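Local coordinates for protein aminotransferase class-III (Sphaerobacter thermophilus DSM 20745, PDB 6K8H) that belongs to the class-III aminotransferases, a family of the large PLP-dependent aminotransferase clan, and forms an assembly of two chains, at residues 123-128 with 317-322; 252-257 with 273-278; 286-291 with 321-326. All coordinates share one frame; numbering follows the deposited sequence.

Contact 1: 123-128 with 317-322. With PLR ((5-hydroxy-4,6-dimethylpyridin-3-yl)methyl dihydrogen phosphate), chain D; PLR ((5-hydroxy-4,6-dimethylpyridin-3-yl)methyl dihydrogen phosphate), chain C.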
loop_
_atom_site.group_PDB
_atom_site.type_symbol
_atom_site.label_atom_id
_atom_site.label_comp_id
_atom_site.label_asym_id
_atom_site.label_seq_id
_atom_site.Cartn_x
_atom_site.Cartn_y
_atom_site.Cartn_z
ATOM N N PHE B 123 -10.764 -3.953 1.577
ATOM C CA PHE B 123 -9.386 -4.150 2.006
ATOM C C PHE B 123 -8.417 -3.457 1.054
ATOM O O PHE B 123 -8.655 -3.373 -0.160
ATOM C CB PHE B 123 -9.058 -5.642 2.101
ATOM C CG PHE B 123 -9.916 -6.368 3.089
ATOM C CD1 PHE B 123 -9.620 -6.314 4.442
ATOM C CD2 PHE B 123 -11.044 -7.054 2.677
ATOM C CE1 PHE B 123 -10.420 -6.954 5.366
ATOM C CE2 PHE B 123 -11.855 -7.699 3.601
ATOM C CZ PHE B 123 -11.546 -7.644 4.945
ATOM N N THR B 124 -7.334 -2.935 1.630
ATOM C CA THR B 124 -6.248 -2.294 0.906
ATOM C C THR B 124 -4.947 -2.978 1.312
ATOM O O THR B 124 -4.975 -3.971 2.047
ATOM C CB THR B 124 -6.191 -0.803 1.226
ATOM O OG1 THR B 124 -5.819 -0.647 2.599
ATOM C CG2 THR B 124 -7.559 -0.130 0.991
ATOM N N ASN B 125 -3.806 -2.446 0.874
ATOM C CA ASN B 125 -2.524 -3.074 1.159
ATOM C C ASN B 125 -1.708 -2.340 2.217
ATOM O O ASN B 125 -0.563 -2.737 2.482
ATOM C CB ASN B 125 -1.732 -3.222 -0.138
ATOM C CG ASN B 125 -2.519 -3.978 -1.172
ATOM O OD1 ASN B 125 -2.718 -5.183 -1.033
ATOM N ND2 ASN B 125 -3.046 -3.270 -2.166
ATOM N N SER B 126 -2.262 -1.290 2.827
ATOM C CA SER B 126 -1.556 -0.540 3.860
ATOM C C SER B 126 -2.571 0.332 4.583
ATOM O O SER B 126 -3.651 0.627 4.054
ATOM C CB SER B 126 -0.419 0.301 3.294
ATOM O OG SER B 126 -0.938 1.257 2.413
ATOM N N GLY B 127 -2.213 0.733 5.806
ATOM C CA GLY B 127 -2.998 1.743 6.495
ATOM C C GLY B 127 -2.986 3.071 5.762
ATOM O O GLY B 127 -3.979 3.801 5.754
ATOM N N THR B 128 -1.847 3.408 5.148
ATOM C CA THR B 128 -1.774 4.578 4.280
ATOM C C THR B 128 -2.827 4.517 3.185
ATOM O O THR B 128 -3.525 5.508 2.919
ATOM C CB THR B 128 -0.388 4.678 3.659
ATOM O OG1 THR B 128 0.538 5.046 4.670
ATOM C CG2 THR B 128 -0.380 5.732 2.518
ATOM N N THR B 317 -3.882 -4.654 -6.860
ATOM C CA THR B 317 -3.489 -6.018 -7.282
ATOM C C THR B 317 -3.536 -6.999 -6.113
ATOM O O THR B 317 -4.040 -8.103 -6.321
ATOM C CB THR B 317 -2.059 -5.995 -7.828
ATOM O OG1 THR B 317 -2.038 -5.170 -8.990
ATOM C CG2 THR B 317 -1.522 -7.375 -8.135
ATOM N N PHE B 318 -3.062 -6.576 -4.942
ATOM C CA PHE B 318 -2.993 -7.473 -3.760
ATOM C C PHE B 318 -4.136 -7.229 -2.770
ATOM O O PHE B 318 -4.093 -7.817 -1.687
ATOM C CB PHE B 318 -1.584 -7.458 -3.174
ATOM C CG PHE B 318 -0.602 -8.091 -4.122
ATOM C CD1 PHE B 318 -0.621 -9.457 -4.341
ATOM C CD2 PHE B 318 0.278 -7.320 -4.857
ATOM C CE1 PHE B 318 0.254 -10.049 -5.235
ATOM C CE2 PHE B 318 1.160 -7.913 -5.744
ATOM C CZ PHE B 318 1.148 -9.273 -5.928
ATOM N N ASN B 319 -5.128 -6.422 -3.149
ATOM C CA ASN B 319 -6.253 -6.195 -2.212
ATOM C C ASN B 319 -6.897 -7.548 -1.902
ATOM O O ASN B 319 -7.196 -8.288 -2.838
ATOM C CB ASN B 319 -7.367 -5.339 -2.826
ATOM C CG ASN B 319 -6.969 -3.913 -3.141
ATOM O OD1 ASN B 319 -5.828 -3.529 -2.952
ATOM N ND2 ASN B 319 -7.918 -3.123 -3.606
ATOM N N ALA B 320 -7.090 -7.825 -0.616
ATOM C CA ALA B 320 -7.807 -9.019 -0.166
ATOM C C ALA B 320 -7.148 -10.306 -0.669
ATOM O O ALA B 320 -7.819 -11.315 -0.880
ATOM C CB ALA B 320 -9.285 -8.971 -0.576
ATOM N N ASN B 321 -5.827 -10.295 -0.842
ATOM C CA ASN B 321 -5.151 -11.527 -1.207
ATOM C C ASN B 321 -5.381 -12.566 -0.107
ATOM O O ASN B 321 -5.533 -12.217 1.068
ATOM C CB ASN B 321 -3.663 -11.285 -1.433
ATOM C CG ASN B 321 -2.908 -11.059 -0.141
ATOM O OD1 ASN B 321 -2.494 -12.012 0.519
ATOM N ND2 ASN B 321 -2.729 -9.793 0.233
ATOM N N PRO B 322 -5.490 -13.843 -0.469
ATOM C CA PRO B 322 -5.896 -14.846 0.531
ATOM C C PRO B 322 -4.896 -15.036 1.661
ATOM O O PRO B 322 -5.300 -15.414 2.764
ATOM C CB PRO B 322 -6.054 -16.124 -0.302
ATOM C CG PRO B 322 -6.381 -15.618 -1.685
ATOM C CD PRO B 322 -5.566 -14.360 -1.843
HETATM N N1 PLR D . -2.590 5.622 10.700
HETATM C C2 PLR D . -2.026 5.413 11.885
HETATM C C2A PLR D . -2.689 5.951 13.110
HETATM C C3 PLR D . -0.836 4.678 11.981
HETATM O O3 PLR D . -0.298 4.477 13.200
HETATM C C4 PLR D . -0.235 4.172 10.811
HETATM C C4A PLR D . 1.004 3.397 10.900
HETATM C C5 PLR D . -0.859 4.403 9.581
HETATM C C6 PLR D . -2.011 5.141 9.580
HETATM C C5A PLR D . -0.262 3.914 8.288
HETATM O O4P PLR D . -0.299 2.467 8.098
HETATM P P PLR D . 0.805 1.770 7.158
HETATM O O1P PLR D . 0.727 2.496 5.855
HETATM O O2P PLR D . 2.111 1.971 7.835
HETATM O O3P PLR D . 0.427 0.327 7.053
HETATM N N1 PLR C . 0.990 1.042 -12.447
HETATM C C2 PLR C . 0.719 0.128 -13.373
HETATM C C2A PLR C . 1.253 0.317 -14.756
HETATM C C3 PLR C . -0.045 -1.002 -13.054
HETATM O O3 PLR C . -0.296 -1.904 -14.023
HETATM C C4 PLR C . -0.534 -1.161 -11.742
HETATM C C4A PLR C . -1.320 -2.348 -11.394
HETATM C C5 PLR C . -0.224 -0.182 -10.789
HETATM C C6 PLR C . 0.523 0.891 -11.190
HETATM C C5A PLR C . -0.726 -0.273 -9.375
HETATM O O4P PLR C . -0.131 -1.360 -8.600
HETATM P P PLR C . -0.976 -1.964 -7.371
HETATM O O1P PLR C . -2.181 -2.629 -7.965
HETATM O O2P PLR C . -0.072 -2.929 -6.679
HETATM O O3P PLR C . -1.341 -0.775 -6.542
HETATM O O HOH W 1 -5.651 -6.554 1.497
#

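Contact 2: 252-257 with 273-278. With PLR ((5-hydroxy-4,6-dimethylpyridin-3-yl)methyl dihydrogen phosphate), chain D.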
loop_
_atom_site.group_PDB
_atom_site.type_symbol
_atom_site.label_atom_id
_atom_site.label_comp_id
_atom_site.label_asym_id
_atom_site.label_seq_id
_atom_site.Cartn_x
_atom_site.Cartn_y
_atom_site.Cartn_z
ATOM N N LEU B 252 -17.192 11.862 9.034
ATOM C CA LEU B 252 -16.268 11.674 10.151
ATOM C C LEU B 252 -15.532 10.347 9.962
ATOM O O LEU B 252 -16.154 9.272 9.952
ATOM C CB LEU B 252 -17.018 11.720 11.485
ATOM C CG LEU B 252 -16.224 11.511 12.790
ATOM C CD1 LEU B 252 -15.050 12.492 12.935
ATOM C CD2 LEU B 252 -17.160 11.626 13.991
ATOM N N ILE B 253 -14.210 10.427 9.791
ATOM C CA ILE B 253 -13.355 9.262 9.595
ATOM C C ILE B 253 -12.506 9.058 10.848
ATOM O O ILE B 253 -11.706 9.929 11.208
ATOM C CB ILE B 253 -12.440 9.425 8.371
ATOM C CG1 ILE B 253 -13.241 9.709 7.094
ATOM C CG2 ILE B 253 -11.585 8.177 8.192
ATOM C CD1 ILE B 253 -12.367 10.108 5.949
ATOM N N PHE B 254 -12.630 7.894 11.471
ATOM C CA PHE B 254 -11.705 7.492 12.524
ATOM C C PHE B 254 -10.521 6.760 11.905
ATOM O O PHE B 254 -10.708 5.858 11.086
ATOM C CB PHE B 254 -12.375 6.582 13.553
ATOM C CG PHE B 254 -13.198 7.319 14.575
ATOM C CD1 PHE B 254 -13.542 8.647 14.383
ATOM C CD2 PHE B 254 -13.642 6.669 15.718
ATOM C CE1 PHE B 254 -14.316 9.324 15.305
ATOM C CE2 PHE B 254 -14.410 7.341 16.661
ATOM C CZ PHE B 254 -14.743 8.676 16.455
ATOM N N ASP B 255 -9.310 7.155 12.294
ATOM C CA ASP B 255 -8.096 6.413 11.954
ATOM C C ASP B 255 -7.804 5.486 13.124
ATOM O O ASP B 255 -7.230 5.910 14.133
ATOM C CB ASP B 255 -6.932 7.361 11.680
ATOM C CG ASP B 255 -5.641 6.627 11.315
ATOM O OD1 ASP B 255 -5.571 5.389 11.487
ATOM O OD2 ASP B 255 -4.682 7.293 10.856
ATOM N N GLU B 256 -8.213 4.219 13.000
ATOM C CA GLU B 256 -7.937 3.204 14.008
ATOM C C GLU B 256 -6.875 2.213 13.545
ATOM O O GLU B 256 -6.881 1.055 13.969
ATOM C CB GLU B 256 -9.218 2.467 14.407
ATOM C CG GLU B 256 -10.290 3.380 15.016
ATOM C CD GLU B 256 -10.947 2.788 16.273
ATOM O OE1 GLU B 256 -10.231 2.205 17.128
ATOM O OE2 GLU B 256 -12.181 2.918 16.403
ATOM N N VAL B 257 -5.960 2.643 12.670
ATOM C CA VAL B 257 -4.928 1.725 12.191
ATOM C C VAL B 257 -4.140 1.156 13.369
ATOM O O VAL B 257 -3.790 -0.031 13.379
ATOM C CB VAL B 257 -4.020 2.425 11.160
ATOM C CG1 VAL B 257 -2.813 1.555 10.819
ATOM C CG2 VAL B 257 -4.811 2.726 9.886
ATOM N N VAL B 273 -18.656 6.674 20.227
ATOM C CA VAL B 273 -18.955 7.562 19.110
ATOM C C VAL B 273 -18.885 6.765 17.812
ATOM O O VAL B 273 -17.948 5.988 17.609
ATOM C CB VAL B 273 -17.993 8.766 19.070
ATOM C CG1 VAL B 273 -18.204 9.583 17.809
ATOM C CG2 VAL B 273 -18.191 9.647 20.312
ATOM N N THR B 274 -19.880 6.962 16.934
ATOM C CA THR B 274 -20.016 6.191 15.705
ATOM C C THR B 274 -19.512 7.020 14.534
ATOM O O THR B 274 -20.223 7.933 14.084
ATOM C CB THR B 274 -21.480 5.801 15.475
ATOM O OG1 THR B 274 -22.020 5.193 16.659
ATOM C CG2 THR B 274 -21.606 4.845 14.295
ATOM N N PRO B 275 -18.333 6.741 13.992
ATOM C CA PRO B 275 -17.865 7.490 12.823
ATOM C C PRO B 275 -18.608 7.030 11.574
ATOM O O PRO B 275 -19.305 6.013 11.567
ATOM C CB PRO B 275 -16.371 7.152 12.738
ATOM C CG PRO B 275 -16.253 5.801 13.426
ATOM C CD PRO B 275 -17.339 5.766 14.477
ATOM N N ASP B 276 -18.450 7.808 10.509
ATOM C CA ASP B 276 -19.018 7.411 9.228
ATOM C C ASP B 276 -18.120 6.402 8.531
ATOM O O ASP B 276 -18.611 5.451 7.904
ATOM C CB ASP B 276 -19.243 8.651 8.363
ATOM C CG ASP B 276 -20.160 9.660 9.044
ATOM O OD1 ASP B 276 -21.333 9.305 9.316
ATOM O OD2 ASP B 276 -19.699 10.784 9.336
ATOM N N LEU B 277 -16.807 6.597 8.637
ATOM C CA LEU B 277 -15.821 5.663 8.113
ATOM C C LEU B 277 -14.753 5.420 9.162
ATOM O O LEU B 277 -14.511 6.251 10.039
ATOM C CB LEU B 277 -15.138 6.172 6.831
ATOM C CG LEU B 277 -16.015 6.379 5.592
ATOM C CD1 LEU B 277 -15.204 6.989 4.471
ATOM C CD2 LEU B 277 -16.683 5.087 5.132
ATOM N N THR B 278 -14.099 4.270 9.039
ATOM C CA THR B 278 -12.944 3.896 9.840
ATOM C C THR B 278 -11.870 3.336 8.916
ATOM O O THR B 278 -12.160 2.486 8.066
ATOM C CB THR B 278 -13.307 2.861 10.907
ATOM O OG1 THR B 278 -14.380 3.348 11.719
ATOM C CG2 THR B 278 -12.115 2.612 11.811
HETATM N N1 PLR D . -2.590 5.622 10.700
HETATM C C2 PLR D . -2.026 5.413 11.885
HETATM C C2A PLR D . -2.689 5.951 13.110
HETATM C C3 PLR D . -0.836 4.678 11.981
HETATM O O3 PLR D . -0.298 4.477 13.200
HETATM C C4 PLR D . -0.235 4.172 10.811
HETATM C C4A PLR D . 1.004 3.397 10.900
HETATM C C5 PLR D . -0.859 4.403 9.581
HETATM C C6 PLR D . -2.011 5.141 9.580
HETATM C C5A PLR D . -0.262 3.914 8.288
HETATM O O4P PLR D . -0.299 2.467 8.098
HETATM P P PLR D . 0.805 1.770 7.158
HETATM O O1P PLR D . 0.727 2.496 5.855
HETATM O O2P PLR D . 2.111 1.971 7.835
HETATM O O3P PLR D . 0.427 0.327 7.053
#

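Contact 3: 286-291 with 321-326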
loop_
_atom_site.group_PDB
_atom_site.type_symbol
_atom_site.label_atom_id
_atom_site.label_comp_id
_atom_site.label_asym_id
_atom_site.label_seq_id
_atom_site.Cartn_x
_atom_site.Cartn_y
_atom_site.Cartn_z
ATOM N N GLY B 286 -2.662 -10.102 10.557
ATOM C CA GLY B 286 -1.877 -11.202 11.099
ATOM C C GLY B 286 -0.379 -11.101 10.897
ATOM O O GLY B 286 0.311 -12.121 10.962
ATOM N N GLY B 287 0.142 -9.904 10.623
ATOM C CA GLY B 287 1.546 -9.713 10.305
ATOM C C GLY B 287 1.839 -9.521 8.831
ATOM O O GLY B 287 2.997 -9.309 8.466
ATOM N N PHE B 288 0.832 -9.555 7.980
ATOM C CA PHE B 288 1.018 -9.412 6.551
ATOM C C PHE B 288 0.485 -8.066 6.096
ATOM O O PHE B 288 -0.328 -7.453 6.795
ATOM C CB PHE B 288 0.311 -10.568 5.829
ATOM C CG PHE B 288 0.980 -11.901 6.059
ATOM C CD1 PHE B 288 0.725 -12.630 7.211
ATOM C CD2 PHE B 288 1.894 -12.404 5.143
ATOM C CE1 PHE B 288 1.365 -13.850 7.438
ATOM C CE2 PHE B 288 2.528 -13.626 5.367
ATOM C CZ PHE B 288 2.263 -14.343 6.509
ATOM N N PRO B 289 0.958 -7.544 4.958
ATOM C CA PRO B 289 0.556 -6.190 4.546
ATOM C C PRO B 289 -0.955 -6.100 4.368
ATOM O O PRO B 289 -1.584 -6.983 3.787
ATOM C CB PRO B 289 1.309 -5.979 3.226
ATOM C CG PRO B 289 2.455 -6.948 3.270
ATOM C CD PRO B 289 1.919 -8.140 4.007
ATOM N N VAL B 290 -1.537 -5.023 4.888
ATOM C CA VAL B 290 -2.992 -4.941 4.984
ATOM C C VAL B 290 -3.435 -3.526 5.318
ATOM O O VAL B 290 -2.716 -2.765 5.981
ATOM C CB VAL B 290 -3.518 -5.913 6.054
ATOM C CG1 VAL B 290 -3.075 -5.443 7.427
ATOM C CG2 VAL B 290 -5.043 -6.075 5.971
ATOM N N GLY B 291 -4.631 -3.175 4.859
ATOM C CA GLY B 291 -5.389 -2.059 5.387
ATOM C C GLY B 291 -6.850 -2.327 5.099
ATOM O O GLY B 291 -7.204 -3.280 4.403
ATOM N N ASN B 321 -5.827 -10.295 -0.842
ATOM C CA ASN B 321 -5.151 -11.527 -1.207
ATOM C C ASN B 321 -5.381 -12.566 -0.107
ATOM O O ASN B 321 -5.533 -12.217 1.068
ATOM C CB ASN B 321 -3.663 -11.285 -1.433
ATOM C CG ASN B 321 -2.908 -11.059 -0.141
ATOM O OD1 ASN B 321 -2.494 -12.012 0.519
ATOM N ND2 ASN B 321 -2.729 -9.793 0.233
ATOM N N PRO B 322 -5.490 -13.843 -0.469
ATOM C CA PRO B 322 -5.896 -14.846 0.531
ATOM C C PRO B 322 -4.896 -15.036 1.661
ATOM O O PRO B 322 -5.300 -15.414 2.764
ATOM C CB PRO B 322 -6.054 -16.124 -0.302
ATOM C CG PRO B 322 -6.381 -15.618 -1.685
ATOM C CD PRO B 322 -5.566 -14.360 -1.843
ATOM N N VAL B 323 -3.608 -14.795 1.451
ATOM C CA VAL B 323 -2.687 -14.952 2.568
ATOM C C VAL B 323 -3.008 -13.939 3.662
ATOM O O VAL B 323 -3.187 -14.304 4.829
ATOM C CB VAL B 323 -1.229 -14.853 2.099
ATOM C CG1 VAL B 323 -0.315 -14.855 3.306
ATOM C CG2 VAL B 323 -0.919 -16.029 1.189
ATOM N N THR B 324 -3.076 -12.654 3.305
ATOM C CA THR B 324 -3.431 -11.633 4.287
ATOM C C THR B 324 -4.802 -11.895 4.900
ATOM O O THR B 324 -4.990 -11.715 6.107
ATOM C CB THR B 324 -3.404 -10.248 3.646
ATOM O OG1 THR B 324 -2.094 -9.979 3.141
ATOM C CG2 THR B 324 -3.810 -9.150 4.666
ATOM N N MET B 325 -5.765 -12.353 4.093
ATOM C CA MET B 325 -7.113 -12.571 4.619
ATOM C C MET B 325 -7.136 -13.705 5.633
ATOM O O MET B 325 -7.775 -13.592 6.682
ATOM C CB MET B 325 -8.089 -12.854 3.474
ATOM C CG MET B 325 -8.262 -11.681 2.514
ATOM S SD MET B 325 -9.015 -10.200 3.236
ATOM C CE MET B 325 -7.562 -9.267 3.752
ATOM N N VAL B 326 -6.426 -14.800 5.341
ATOM C CA VAL B 326 -6.380 -15.947 6.237
ATOM C C VAL B 326 -5.595 -15.618 7.508
ATOM O O VAL B 326 -6.020 -15.948 8.624
ATOM C CB VAL B 326 -5.807 -17.152 5.473
ATOM C CG1 VAL B 326 -5.320 -18.202 6.413
ATOM C CG2 VAL B 326 -6.887 -17.722 4.518
#

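Contact 1: 123-128 with 317-322
Asn-125 and Asn-319 meet through their side-chain amides at the join between strand 120-124 and the loop 317-322. ND2 of Asn-125 points to OD1 of Asn-319 at 2.9 Å, but with an N-H...O angle of only 125° and the amide planes turned 42° apart this is a weak hydrogen bond. The oxygen of the same amide, OD1 of Asn-125, lies against the backbone of the residue preceding Asn-319, 3.0 Å from C of Phe-318. Asn-319 keeps CG anti to its carbonyl carbon (chi1 -66°), which sets the amide against the strand, CG lying 3.5 Å from O of Phe-123. The apolar share is small: CD2 of the Phe-123 ring approaches CB of Ala-320 at 4.2 Å. One water bridges the backbones, donating to Thr-124 O and accepting from Ala-320 N.

The second shell fixes the loop. Residues Phe-318 to Asn-321 form a type II beta turn, whose acceptor, Phe-318 O, is gripped by two donors: Asn-321 N, and Asn-321 ND2 at 3.1 Å in an almost straight bond. Asn-125 also packs on Asn-125 of the second subunit.

Each segment also reaches a phosphate, 123-128 at its end and 317-322 at its start. Gly-127 N reaches O3P of PLR (chain D) at 2.9 Å, and Thr-128 gives both N and OG1 to O1P of that ligand. Ser-126 is the N-cap of helix 127-142, whose first turn would probably stabilise the phosphate charge. Thr-317 N and OG1 hold O1P of PLR (chain C), whose phosphate is also bound by Gly-127 and Thr-128 of the second subunit. Phosphate sites built from a helix N-terminus of one subunit and a loop of its partner are characteristic of the class-III aminotransferase dimer.

Contact 2: 252-257 with 273-278
Phe-254 lies against Pro-275 along its inner half and reaches Val-273 with its tip. Its CB starts 4.0 Å from Pro-275 CG; CG and CD2 then pass over the same CG, while CD1 meets Pro-275 CB at 3.6 Å. The proline thus covers one ring face in a CH-pi contact, CB standing 3.8 Å from the ring centroid and 19° off the normal. Farther out CE2 nears Val-273 O, and CZ ends 3.8 Å from Val-273 CG1.

Beneath the ring the strands pair in parallel, Phe-254 N bonding to Leu-277 O and Leu-252 O accepting from both Asp-276 N and Leu-277 N. Asp-276 extends this pairing with its side chain: OD2 takes Leu-252 N on its anti lone pair at 2.7 Å and also forms a salt bridge with Arg-242.

At the strand end, Asp-255 places OD2 2.7 Å from N1 of PLR (chain D), and His-155 is hydrogen-bonded to the same oxygen. An Asx turn from Val-257 N to OD1 helps to orient the carboxylate, and Val-257 itself packs on the pyridine ring. The pairing belongs to a beta-alpha-beta crossover through helix 266-271, in the central sheet, where the C-terminal end of strand 251-255 brings Asp-255 and Val-257 into the ligand pocket.

Contact 3: 286-291 with 321-326
Val-323 sets one methyl over the face of the Phe-288 ring. Its CG1, anti to the backbone N (chi1 173°), stands 4.0 Å from the ring centroid and 22° off the normal, displaced toward the rim so that CE2 is the nearest ring atom at 3.7 Å. The ring is therefore met on its flat side, in a CH-pi contact. Val-323 also packs on Phe-288 of the second subunit, which places this pair at the dimer interface; Val-87 of helix 81-91 is a further neighbour of the ring.

One residue along the helix, both branches of Thr-324 touch Pro-289 O, OG1 at 3.1 Å and CG2 at 3.2 Å. CG2 goes on to slant against the branched side chain of Val-290, 3.5 Å from CB and little farther from CG2, while OG1 also lies near Phe-288 CB. The hydroxyl oxygen is itself an acceptor for Asn-321 ND2 at 3.0 Å, lying 18° out of the plane of the donor amide.

Asn-321 is the N-cap residue of helix 322-334. Its OD1 receives Thr-324 N at 2.9 Å in a nearly straight bond, although the donor sits above the carbonyl plane and not on a lone pair. The oxygen and nitrogen of one amide thus hold the backbone and the hydroxyl of the same threonine, helping to hold the side chain of Thr-324 in place against the loop between strands 277-281 and 291-295.

In that loop Gly-286 and Gly-287 both have positive phi, and Phe-318 of the second subunit packs on Gly-287. Pro-289 touches Asn-321 of the second subunit, and Asn-321 of this chain touches Pro-289 of that subunit in return.

How the contacts relate
All three contacts are buried, but in different settings. Contact 2 lies within the central sheet, touches no other protein chain and relies on regular strand pairing, an aromatic-proline contact and a salt-bridged aspartate. Contacts 1 and 3, with centres about 7 Å apart, both lie against the second subunit and share Asn-321 and Pro-322 at the start of helix 322-334. Contact 1 is mainly polar, contact 3 mainly apolar beside a helix cap. They are joined further where Thr-124 N probably bonds to Gly-291 O, at 2.8 Å, linking two strands of the sheet that holds contact 2. Contacts 1 and 2 grip opposite ends of PLR (chain D), phosphate and pyridine nitrogen.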